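Local structure of uncharacterized protein (Cricetid herpesvirus 2, 4ZKQ) at residues 40-46 with 122-128; 106-112 with 147-153; 217-223 with 387-393; 314-318 with 397-401. The protein probably binds chemokines as a virus-encoded decoy receptor, sequestering them from the receptors of the infected rodent host. All blocks are in the same frame, centred on the assembly; numbering follows the deposited sequence.

Interaction 1: 40-46 with 122-128; sequences IKLPVED and VTVQQPS
Pro43 and Pro127 face each other across the contact, CG of Pro43 lying 3.6 Å from CD of Pro127; Asp46 OD2 lies against CD and CG of Pro127, the aspartate and proline side chains coming from opposite directions. Pro43 is the N-cap of helix 44-51, while residues 122-125 end an outermost strand of the seven-stranded mixed sheet, so the contact seats the start of a helix on the sheet margin. Behind the prolines, Val124 turns both methyls to the backbone of 41-43: with chi1 at -62°, CG1 stands anti to its own carbonyl carbon and comes within 3.4 Å of Lys41 C, while CG2 faces Pro43 N. Two residues earlier on the same face of the strand, Val122 CG2 lies 3.5 Å from Ile40 O, and Ile40 continues onto Phe137 of the adjoining strand. At the other end the side chains of Glu45 and Gln126 cross nearly at right angles, their carboxylate and amide planes only 24° apart. Glu45 OE2 and Gln126 OE1 are 3.4 Å from each other, both acceptors. A water bridges the segments here: it accepts from Glu45 N and donates to Gln126 OE1, while Gln126 NE2 turns to Asp129. The amide is thereby fixed in its flip, and the facing oxygens should contribute little attraction, so cohesion probably comes mainly from the prolines and valines, with the water joining the polar end.

Interaction 2: 106-112 with 147-153; sequences DLTVFGP and LAVLRVP
Thr108 and Arg151 form an antiparallel hydrogen-bonded pair, as do Phe110 and Val149, with Val109 and Leu150 the non-hydrogen-bonded pair between them; strand 108-111 is an outermost strand of a four-stranded antiparallel sheet, and Val109 bonds on through its backbone to His117. Four N-H···O=C bonds join the strands. Thr108 N reaches Arg151 O at 3.0 Å and Arg151 N returns to Thr108 O at 2.9 Å; Phe110 and Val149 exchange bonds likewise. Arg151 O takes a second, weak bond from a water that also donates to Asp106 O and to Thr108 OG1, tying the strand's entry to its neighbour. Thr108 OG1 has a further partner in Glu116, and the Arg151 guanidinium is satisfied away from the contact, by the carbonyls of Leu65 and Leu66. On the Thr108 and Arg151 side of the sheet, Val149 CB sits over one face of the Phe110 ring, 3.6 Å from its centroid, a CH-pi contact; chi1 of Phe110 (56°) brings the ring back above the neighbouring strand. Val109 CG1 packs beside Leu150 CG on the other side. Beyond these bonds, Leu147 O is buried with no polar partner, met by Gly111 CA at 3.3 Å and Pro112 CD at 3.2 Å.

Interaction 3: 217-223 with 387-393; sequences IYHRLYC and TYSEGRE
The guanidinium of Arg392 lies flat on the Tyr222 ring, a cation-pi stack with centres 4.0 Å apart and planes at 18°, and marks the close-packed end of a parallel strand pair. The extended chain of Arg392 runs alongside the tyrosine and sets NH1 over the ring near CG, while Gly391 O meets the ring at its edge. On the opposite face of the sheet Leu221, with CG anti to the backbone N (chi1 177°), leans CD1 to 3.5 Å from Gly391 O, directly against the glycine backbone. Six backbone bonds hold the strands in step from Tyr218 to Glu393, among them Gly391 N to Arg220 O and Glu393 N to Tyr222 O, both 2.8 Å. This pairing stitches residues far apart in sequence into the mixed sheet of the C-terminal half, and Cys223 adds a disulfide to Cys278. Towards Thr387 the packing opens out. The Tyr218 and Tyr388 rings meet obliquely, centroids 5.8 Å apart, with Tyr218 CB over the Tyr388 face; next to them waters fill in around Arg220: one accepts from Arg220 NE and donates to Ser389 O, another links Arg220 NH2 with Glu390 OE2. Arg220 NH2 and Glu390 OE2 are 3.8 Å apart, a long salt bridge in which the carboxylate oxygen is well off the guanidinium plane. Glu390 OE1 instead accepts from Arg392 NH2 at 2.9 Å, and OE2 has Thr297. One carboxylate therefore serves two arginines, by a direct bond from above its plane at the stacked end and largely through water at the other, which probably keeps Glu390 ionised.

Interaction 4: 314-318 with 397-401; sequences GTSGL and DRVLW
Leu400 CD2 stands squarely over one face of the Gly314-Thr315 peptide group, 3.7 Å from Gly314 C and 3.8 Å from Thr315 N. The peptide belongs to the end of strand 308-315 in the mixed β-sheet of the C-terminal half, where the backbone of Gly314 pairs with Glu324 and that of Thr315 with Phe378. A second flat group, the Val399-Leu400 peptide, is met near its nitrogen by Ser316 OG, which is displaced from that plane instead of lying in it. Segment 397-401 is the irregular tail that follows strand 388-395, so the contact folds the last modelled residues back across the end of a strand of the same sheet. With CG anti to its backbone N (chi1 -168°), Leu400 reaches inward to the strand, and it also touches Val365 of strand 360-366, belonging to the other sheet of this half. The tail thus bridges both sheets. Trp401 turns its indole away, to the Tyr348 ring, the planes steeply inclined at about 75°. At the outer end of the contact, Val399 CG2 lies against the Ser316 side chain and 4.2 Å from Leu318 CD1, the valine and leucine side chains crossing at about a right angle. Val399 is further tied through its backbone to Glu368. The tightest point is the serine hydroxyl, beside the nitrogen and the carbonyl oxygen of one residue: Ser316 OG lies 2.7 Å from Leu400 N, 2.9 Å from Leu400 O and 3.1 Å from Leu400 CB.

The four contacts fall into two pairs, one in each half of the chain. Interactions 1 and 2 alternate in sequence and have centres 22 Å apart, yet their nearest atoms stay about 10 Å apart; they belong to different sheets of the N-terminal half. Interactions 3 and 4 reach the same mixed sheet, with centres 23 Å apart, and strand 388-395 runs from the first almost into the second. The pairs lie on opposite sides of the chain's centre: interactions 2 and 3 are about 18 Å apart at their nearest atoms, interactions 1 and 4 about 29 Å. A bound N-acetylglucosamine lies about 6 Å from the Arg151 side chain of interaction 2.

Interaction 1: 40-46 with 122-128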
# COMPACT_ATOMS: atom_id res chain seq x y z
N ILE A 40 -1.99 -11.19 -18.06
CA ILE A 40 -0.60 -11.38 -17.65
C ILE A 40 0.13 -12.30 -18.61
O ILE A 40 -0.36 -13.38 -18.94
CB ILE A 40 -0.52 -11.95 -16.23
CG1 ILE A 40 -1.18 -11.00 -15.23
CG2 ILE A 40 0.95 -12.24 -15.85
CD1 ILE A 40 -0.50 -9.63 -15.13
N LYS A 41 1.31 -11.87 -19.05
CA LYS A 41 2.13 -12.67 -19.96
C LYS A 41 3.59 -12.70 -19.51
O LYS A 41 4.48 -13.10 -20.27
CB LYS A 41 2.03 -12.13 -21.38
CG LYS A 41 2.45 -10.67 -21.51
CD LYS A 41 2.17 -10.11 -22.90
CE LYS A 41 2.41 -8.61 -22.96
NZ LYS A 41 2.55 -8.10 -24.35
N LEU A 42 3.84 -12.26 -18.28
CA LEU A 42 5.18 -12.20 -17.72
C LEU A 42 5.24 -12.94 -16.39
O LEU A 42 4.25 -12.99 -15.66
CB LEU A 42 5.62 -10.74 -17.49
CG LEU A 42 5.80 -9.84 -18.71
CD1 LEU A 42 6.11 -8.42 -18.24
CD2 LEU A 42 6.91 -10.36 -19.61
N PRO A 43 6.40 -13.53 -16.07
CA PRO A 43 6.51 -14.10 -14.72
C PRO A 43 6.49 -13.00 -13.66
O PRO A 43 6.76 -11.84 -13.97
CB PRO A 43 7.86 -14.82 -14.75
CG PRO A 43 8.63 -14.16 -15.83
CD PRO A 43 7.62 -13.74 -16.86
N VAL A 44 6.18 -13.38 -12.43
CA VAL A 44 6.09 -12.45 -11.31
C VAL A 44 7.33 -11.55 -11.17
O VAL A 44 7.21 -10.35 -10.98
CB VAL A 44 5.89 -13.22 -9.98
CG1 VAL A 44 6.11 -12.34 -8.77
CG2 VAL A 44 4.50 -13.84 -9.94
N GLU A 45 8.52 -12.15 -11.28
CA GLU A 45 9.73 -11.40 -11.01
C GLU A 45 9.97 -10.34 -12.09
O GLU A 45 10.54 -9.28 -11.81
CB GLU A 45 10.94 -12.35 -10.90
CG GLU A 45 11.21 -13.17 -12.15
CD GLU A 45 12.19 -14.31 -11.90
OE1 GLU A 45 12.53 -14.57 -10.73
OE2 GLU A 45 12.62 -14.94 -12.89
N ASP A 46 9.52 -10.62 -13.31
CA ASP A 46 9.64 -9.66 -14.40
C ASP A 46 8.64 -8.53 -14.23
O ASP A 46 8.94 -7.38 -14.53
CB ASP A 46 9.44 -10.32 -15.76
CG ASP A 46 10.65 -11.14 -16.21
OD1 ASP A 46 11.68 -11.14 -15.51
OD2 ASP A 46 10.55 -11.78 -17.27
N VAL A 122 -3.35 -18.09 -16.56
CA VAL A 122 -2.48 -18.06 -17.73
C VAL A 122 -1.27 -18.95 -17.48
O VAL A 122 -0.96 -19.28 -16.34
CB VAL A 122 -1.98 -16.64 -18.07
CG1 VAL A 122 -3.12 -15.78 -18.57
CG2 VAL A 122 -1.30 -16.00 -16.86
N THR A 123 -0.60 -19.33 -18.56
CA THR A 123 0.70 -19.98 -18.47
C THR A 123 1.71 -19.03 -19.09
O THR A 123 1.47 -18.48 -20.16
CB THR A 123 0.72 -21.34 -19.19
OG1 THR A 123 -0.29 -22.19 -18.62
CG2 THR A 123 2.08 -22.01 -19.04
N VAL A 124 2.82 -18.83 -18.39
CA VAL A 124 3.90 -17.99 -18.91
C VAL A 124 5.22 -18.75 -18.81
O VAL A 124 5.35 -19.68 -18.02
CB VAL A 124 4.03 -16.65 -18.15
CG1 VAL A 124 2.76 -15.82 -18.30
CG2 VAL A 124 4.34 -16.90 -16.68
N GLN A 125 6.19 -18.34 -19.62
CA GLN A 125 7.54 -18.90 -19.57
C GLN A 125 8.46 -17.99 -18.78
O GLN A 125 8.56 -16.80 -19.08
CB GLN A 125 8.10 -19.10 -20.98
CG GLN A 125 9.51 -19.66 -20.98
CD GLN A 125 9.90 -20.26 -22.31
OE1 GLN A 125 9.70 -19.66 -23.36
NE2 GLN A 125 10.47 -21.47 -22.27
N GLN A 126 9.14 -18.54 -17.79
CA GLN A 126 10.06 -17.77 -16.96
C GLN A 126 11.44 -17.73 -17.63
O GLN A 126 12.15 -18.73 -17.62
CB GLN A 126 10.16 -18.38 -15.55
CG GLN A 126 10.88 -17.49 -14.55
CD GLN A 126 10.79 -18.01 -13.13
OE1 GLN A 126 10.33 -17.31 -12.23
NE2 GLN A 126 11.23 -19.24 -12.93
N PRO A 127 11.82 -16.57 -18.20
CA PRO A 127 13.07 -16.53 -18.98
C PRO A 127 14.32 -16.88 -18.19
O PRO A 127 15.32 -17.29 -18.79
CB PRO A 127 13.13 -15.07 -19.47
CG PRO A 127 11.75 -14.55 -19.34
CD PRO A 127 11.17 -15.25 -18.15
N SER A 128 14.28 -16.71 -16.87
CA SER A 128 15.45 -16.96 -16.03
C SER A 128 15.89 -18.42 -16.13
O SER A 128 17.01 -18.71 -16.56
CB SER A 128 15.17 -16.58 -14.58
OG SER A 128 14.23 -17.47 -13.98
O HOH W 1 9.02 -15.02 -11.03

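Interaction 2: 106-112 with 147-153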
# COMPACT_ATOMS: atom_id res chain seq x y z
N ASP A 106 -11.47 -24.33 -8.22
CA ASP A 106 -11.79 -24.30 -6.80
C ASP A 106 -11.30 -23.03 -6.11
O ASP A 106 -11.69 -22.73 -4.98
CB ASP A 106 -11.20 -25.52 -6.10
CG ASP A 106 -11.89 -26.81 -6.49
OD1 ASP A 106 -13.14 -26.81 -6.60
OD2 ASP A 106 -11.19 -27.82 -6.68
N LEU A 107 -10.42 -22.29 -6.79
CA LEU A 107 -9.90 -21.03 -6.25
C LEU A 107 -10.80 -19.87 -6.64
O LEU A 107 -11.11 -19.69 -7.81
CB LEU A 107 -8.49 -20.77 -6.77
CG LEU A 107 -7.87 -19.40 -6.49
CD1 LEU A 107 -7.58 -19.22 -5.00
CD2 LEU A 107 -6.61 -19.20 -7.32
N THR A 108 -11.20 -19.07 -5.65
CA THR A 108 -11.85 -17.80 -5.94
C THR A 108 -11.17 -16.66 -5.20
O THR A 108 -10.49 -16.86 -4.19
CB THR A 108 -13.34 -17.83 -5.57
OG1 THR A 108 -13.48 -18.05 -4.16
CG2 THR A 108 -14.07 -18.95 -6.34
N VAL A 109 -11.35 -15.45 -5.72
CA VAL A 109 -10.83 -14.26 -5.08
C VAL A 109 -11.83 -13.14 -5.21
O VAL A 109 -12.65 -13.15 -6.12
CB VAL A 109 -9.47 -13.81 -5.69
CG1 VAL A 109 -8.49 -14.95 -5.72
CG2 VAL A 109 -9.66 -13.25 -7.10
N PHE A 110 -11.77 -12.19 -4.29
CA PHE A 110 -12.50 -10.96 -4.47
C PHE A 110 -11.73 -9.80 -3.87
O PHE A 110 -10.75 -9.97 -3.14
CB PHE A 110 -13.91 -11.05 -3.86
CG PHE A 110 -13.95 -11.43 -2.41
CD1 PHE A 110 -13.89 -12.76 -2.03
CD2 PHE A 110 -14.11 -10.47 -1.43
CE1 PHE A 110 -13.95 -13.12 -0.69
CE2 PHE A 110 -14.17 -10.83 -0.09
CZ PHE A 110 -14.09 -12.15 0.28
N GLY A 111 -12.17 -8.60 -4.21
CA GLY A 111 -11.54 -7.39 -3.73
C GLY A 111 -12.44 -6.23 -4.06
O GLY A 111 -13.57 -6.43 -4.50
N PRO A 112 -11.95 -5.01 -3.84
CA PRO A 112 -12.80 -3.87 -4.15
C PRO A 112 -13.07 -3.78 -5.65
O PRO A 112 -12.14 -3.87 -6.45
CB PRO A 112 -11.98 -2.68 -3.66
CG PRO A 112 -10.55 -3.15 -3.85
CD PRO A 112 -10.57 -4.60 -3.50
N LEU A 147 -8.77 -4.58 0.47
CA LEU A 147 -8.25 -5.91 0.69
C LEU A 147 -8.49 -6.81 -0.51
O LEU A 147 -9.43 -6.61 -1.28
CB LEU A 147 -8.90 -6.53 1.92
CG LEU A 147 -8.94 -5.67 3.17
CD1 LEU A 147 -9.80 -6.36 4.21
CD2 LEU A 147 -7.53 -5.42 3.69
N ALA A 148 -7.62 -7.80 -0.66
CA ALA A 148 -7.83 -8.89 -1.58
C ALA A 148 -8.00 -10.13 -0.72
O ALA A 148 -7.26 -10.33 0.24
CB ALA A 148 -6.68 -9.05 -2.53
N VAL A 149 -8.99 -10.94 -1.06
CA VAL A 149 -9.30 -12.14 -0.30
C VAL A 149 -9.21 -13.32 -1.23
O VAL A 149 -9.79 -13.31 -2.31
CB VAL A 149 -10.69 -12.06 0.36
CG1 VAL A 149 -10.95 -13.28 1.23
CG2 VAL A 149 -10.80 -10.80 1.20
N LEU A 150 -8.47 -14.34 -0.81
CA LEU A 150 -8.34 -15.56 -1.58
C LEU A 150 -8.99 -16.69 -0.81
O LEU A 150 -8.85 -16.77 0.41
CB LEU A 150 -6.87 -15.89 -1.86
CG LEU A 150 -6.10 -14.88 -2.71
CD1 LEU A 150 -5.55 -13.79 -1.83
CD2 LEU A 150 -5.00 -15.59 -3.46
N ARG A 151 -9.70 -17.56 -1.53
CA ARG A 151 -10.37 -18.70 -0.91
C ARG A 151 -10.15 -19.96 -1.72
O ARG A 151 -10.22 -19.95 -2.95
CB ARG A 151 -11.86 -18.41 -0.73
CG ARG A 151 -12.14 -17.55 0.49
CD ARG A 151 -13.58 -17.13 0.62
NE ARG A 151 -14.49 -18.25 0.83
CZ ARG A 151 -14.71 -18.84 2.00
NH1 ARG A 151 -14.07 -18.44 3.09
NH2 ARG A 151 -15.57 -19.85 2.07
N VAL A 152 -9.86 -21.05 -1.02
CA VAL A 152 -9.58 -22.32 -1.65
C VAL A 152 -9.98 -23.44 -0.67
O VAL A 152 -9.85 -23.28 0.54
CB VAL A 152 -8.08 -22.41 -2.06
CG1 VAL A 152 -7.17 -22.40 -0.84
CG2 VAL A 152 -7.82 -23.62 -2.93
N PRO A 153 -10.51 -24.57 -1.18
CA PRO A 153 -11.16 -25.51 -0.27
C PRO A 153 -10.23 -26.50 0.42
O PRO A 153 -9.01 -26.35 0.40
CB PRO A 153 -12.15 -26.26 -1.18
CG PRO A 153 -11.91 -25.75 -2.58
CD PRO A 153 -10.60 -25.04 -2.58
O HOH W 2 -13.28 -20.90 -3.49

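Interaction 3: 217-223 with 387-393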
# COMPACT_ATOMS: atom_id res chain seq x y z
N ILE A 217 10.94 -1.23 10.39
CA ILE A 217 11.35 -0.03 9.69
C ILE A 217 11.34 1.08 10.73
O ILE A 217 10.42 1.17 11.55
CB ILE A 217 10.42 0.30 8.49
CG1 ILE A 217 10.96 1.48 7.68
CG2 ILE A 217 9.01 0.57 8.97
CD1 ILE A 217 10.36 1.57 6.28
N TYR A 218 12.37 1.91 10.73
CA TYR A 218 12.42 3.01 11.69
C TYR A 218 11.63 4.17 11.11
O TYR A 218 12.07 4.81 10.15
CB TYR A 218 13.85 3.43 12.03
CG TYR A 218 13.90 4.22 13.31
CD1 TYR A 218 13.55 5.57 13.33
CD2 TYR A 218 14.24 3.62 14.52
CE1 TYR A 218 13.57 6.30 14.51
CE2 TYR A 218 14.26 4.34 15.70
CZ TYR A 218 13.92 5.68 15.69
OH TYR A 218 13.94 6.41 16.86
N HIS A 219 10.46 4.43 11.69
CA HIS A 219 9.55 5.43 11.17
C HIS A 219 9.49 6.62 12.11
O HIS A 219 9.58 6.48 13.33
CB HIS A 219 8.15 4.84 10.98
CG HIS A 219 7.57 4.25 12.22
ND1 HIS A 219 6.74 4.96 13.07
CD2 HIS A 219 7.71 3.02 12.77
CE1 HIS A 219 6.39 4.19 14.08
NE2 HIS A 219 6.96 3.01 13.93
N ARG A 220 9.37 7.80 11.52
CA ARG A 220 9.16 9.04 12.25
C ARG A 220 8.11 9.86 11.52
O ARG A 220 8.05 9.86 10.29
CB ARG A 220 10.47 9.82 12.39
CG ARG A 220 11.37 9.25 13.46
CD ARG A 220 12.71 9.96 13.52
NE ARG A 220 13.57 9.62 12.40
CZ ARG A 220 14.86 9.91 12.33
NH1 ARG A 220 15.45 10.55 13.33
NH2 ARG A 220 15.57 9.57 11.27
N LEU A 221 7.27 10.54 12.30
CA LEU A 221 6.23 11.39 11.74
C LEU A 221 6.39 12.79 12.31
O LEU A 221 6.52 12.96 13.52
CB LEU A 221 4.85 10.83 12.06
CG LEU A 221 3.67 11.69 11.59
CD1 LEU A 221 3.70 11.88 10.07
CD2 LEU A 221 2.36 11.07 12.03
N TYR A 222 6.38 13.77 11.42
CA TYR A 222 6.55 15.17 11.79
C TYR A 222 5.39 16.02 11.31
O TYR A 222 4.70 15.68 10.36
CB TYR A 222 7.82 15.75 11.17
CG TYR A 222 9.11 15.04 11.47
CD1 TYR A 222 9.46 13.87 10.80
CD2 TYR A 222 10.01 15.57 12.39
CE1 TYR A 222 10.66 13.24 11.06
CE2 TYR A 222 11.21 14.94 12.65
CZ TYR A 222 11.53 13.78 11.99
OH TYR A 222 12.72 13.15 12.25
N CYS A 223 5.20 17.15 11.99
CA CYS A 223 4.40 18.24 11.44
C CYS A 223 5.37 19.39 11.32
O CYS A 223 5.83 19.94 12.32
CB CYS A 223 3.19 18.58 12.33
SG CYS A 223 3.59 18.92 14.06
N THR A 387 14.96 0.80 5.22
CA THR A 387 15.08 0.65 6.67
C THR A 387 14.59 1.86 7.47
O THR A 387 14.45 1.77 8.70
CB THR A 387 16.54 0.39 7.06
OG1 THR A 387 17.36 1.46 6.57
CG2 THR A 387 17.02 -0.93 6.47
N TYR A 388 14.32 2.97 6.79
CA TYR A 388 13.83 4.21 7.42
C TYR A 388 12.71 4.84 6.62
O TYR A 388 12.73 4.82 5.39
CB TYR A 388 14.95 5.25 7.55
CG TYR A 388 15.98 4.99 8.61
CD1 TYR A 388 16.99 4.06 8.41
CD2 TYR A 388 15.98 5.72 9.80
CE1 TYR A 388 17.96 3.84 9.37
CE2 TYR A 388 16.95 5.51 10.76
CZ TYR A 388 17.93 4.56 10.54
OH TYR A 388 18.89 4.35 11.50
N SER A 389 11.75 5.43 7.33
CA SER A 389 10.72 6.25 6.70
C SER A 389 10.47 7.50 7.52
O SER A 389 10.47 7.46 8.75
CB SER A 389 9.42 5.48 6.50
OG SER A 389 8.87 5.09 7.75
N GLU A 390 10.27 8.60 6.81
CA GLU A 390 9.95 9.90 7.40
C GLU A 390 8.68 10.43 6.77
O GLU A 390 8.64 10.63 5.56
CB GLU A 390 11.07 10.92 7.17
CG GLU A 390 12.29 10.74 8.04
CD GLU A 390 13.39 11.73 7.69
OE1 GLU A 390 13.11 12.69 6.94
OE2 GLU A 390 14.53 11.54 8.15
N GLY A 391 7.66 10.64 7.59
CA GLY A 391 6.45 11.30 7.14
C GLY A 391 6.39 12.71 7.68
O GLY A 391 6.81 12.97 8.81
N ARG A 392 5.89 13.63 6.87
CA ARG A 392 5.79 15.03 7.25
C ARG A 392 4.46 15.61 6.80
O ARG A 392 4.14 15.62 5.61
CB ARG A 392 6.95 15.83 6.65
CG ARG A 392 8.28 15.39 7.18
CD ARG A 392 9.44 16.22 6.67
NE ARG A 392 10.71 15.59 7.00
CZ ARG A 392 11.42 15.84 8.10
NH1 ARG A 392 11.00 16.72 9.01
NH2 ARG A 392 12.57 15.20 8.30
N GLU A 393 3.67 16.07 7.77
CA GLU A 393 2.40 16.70 7.50
C GLU A 393 2.60 18.21 7.42
O GLU A 393 3.36 18.78 8.20
CB GLU A 393 1.37 16.35 8.58
CG GLU A 393 0.98 14.88 8.60
CD GLU A 393 -0.03 14.53 9.68
OE1 GLU A 393 -0.73 15.44 10.18
OE2 GLU A 393 -0.12 13.33 10.03
O HOH W 3 12.99 7.75 10.21
O HOH W 4 7.15 7.12 8.59
O HOH W 5 14.93 8.89 8.71
O HOH W 6 14.74 15.44 10.66

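Interaction 4: 314-318 with 397-401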
# COMPACT_ATOMS: atom_id res chain seq x y z
N GLY A 314 -1.73 15.92 -1.62
CA GLY A 314 -2.40 16.99 -0.91
C GLY A 314 -3.84 17.15 -1.33
O GLY A 314 -4.29 16.57 -2.31
N THR A 315 -4.57 17.94 -0.54
CA THR A 315 -5.95 18.28 -0.82
C THR A 315 -6.20 19.66 -0.23
O THR A 315 -5.72 19.97 0.86
CB THR A 315 -6.94 17.25 -0.22
OG1 THR A 315 -8.28 17.64 -0.52
CG2 THR A 315 -6.78 17.14 1.29
N SER A 316 -6.94 20.49 -0.96
CA SER A 316 -7.22 21.85 -0.50
C SER A 316 -8.26 21.88 0.61
O SER A 316 -8.57 22.95 1.14
CB SER A 316 -7.71 22.71 -1.66
OG SER A 316 -6.65 23.11 -2.50
N GLY A 317 -8.78 20.72 0.98
CA GLY A 317 -9.97 20.67 1.79
C GLY A 317 -11.10 21.10 0.87
O GLY A 317 -10.96 20.97 -0.35
N LEU A 318 -12.19 21.61 1.42
CA LEU A 318 -13.31 22.05 0.60
C LEU A 318 -13.87 20.89 -0.23
O LEU A 318 -14.97 20.41 0.02
CB LEU A 318 -12.88 23.19 -0.33
CG LEU A 318 -12.27 24.44 0.30
CD1 LEU A 318 -11.52 25.25 -0.75
CD2 LEU A 318 -13.34 25.28 0.97
N ASP A 397 -2.55 27.42 4.80
CA ASP A 397 -3.61 28.42 4.86
C ASP A 397 -3.78 29.05 3.47
O ASP A 397 -4.40 30.10 3.33
CB ASP A 397 -3.32 29.49 5.92
CG ASP A 397 -1.92 30.07 5.79
OD1 ASP A 397 -1.26 29.85 4.76
OD2 ASP A 397 -1.49 30.76 6.74
N ARG A 398 -3.21 28.38 2.47
CA ARG A 398 -3.44 28.71 1.07
C ARG A 398 -4.23 27.58 0.44
O ARG A 398 -4.20 26.45 0.94
CB ARG A 398 -2.12 28.91 0.32
CG ARG A 398 -1.21 29.97 0.91
CD ARG A 398 -1.75 31.37 0.64
NE ARG A 398 -0.76 32.40 0.97
CZ ARG A 398 -0.60 32.94 2.18
NH1 ARG A 398 -1.37 32.56 3.19
NH2 ARG A 398 0.33 33.86 2.36
N VAL A 399 -4.94 27.87 -0.64
CA VAL A 399 -5.65 26.82 -1.35
C VAL A 399 -4.67 26.17 -2.33
O VAL A 399 -3.98 26.85 -3.08
CB VAL A 399 -6.91 27.36 -2.08
CG1 VAL A 399 -6.55 28.22 -3.29
CG2 VAL A 399 -7.82 26.21 -2.49
N LEU A 400 -4.58 24.85 -2.26
CA LEU A 400 -3.67 24.10 -3.11
C LEU A 400 -4.11 24.20 -4.56
O LEU A 400 -5.30 24.26 -4.85
CB LEU A 400 -3.63 22.63 -2.67
CG LEU A 400 -2.52 21.76 -3.26
CD1 LEU A 400 -1.20 22.14 -2.65
CD2 LEU A 400 -2.83 20.29 -3.02
N TRP A 401 -3.15 24.25 -5.48
CA TRP A 401 -3.48 24.26 -6.90
C TRP A 401 -4.26 23.00 -7.27
O TRP A 401 -5.21 23.05 -8.05
CB TRP A 401 -2.22 24.36 -7.77
CG TRP A 401 -2.53 24.23 -9.22
CD1 TRP A 401 -2.89 25.23 -10.08
CD2 TRP A 401 -2.54 23.02 -9.99
NE1 TRP A 401 -3.10 24.72 -11.34
CE2 TRP A 401 -2.90 23.36 -11.31
CE3 TRP A 401 -2.28 21.68 -9.69
CZ2 TRP A 401 -3.00 22.42 -12.33
CZ3 TRP A 401 -2.38 20.74 -10.71
CH2 TRP A 401 -2.74 21.12 -12.01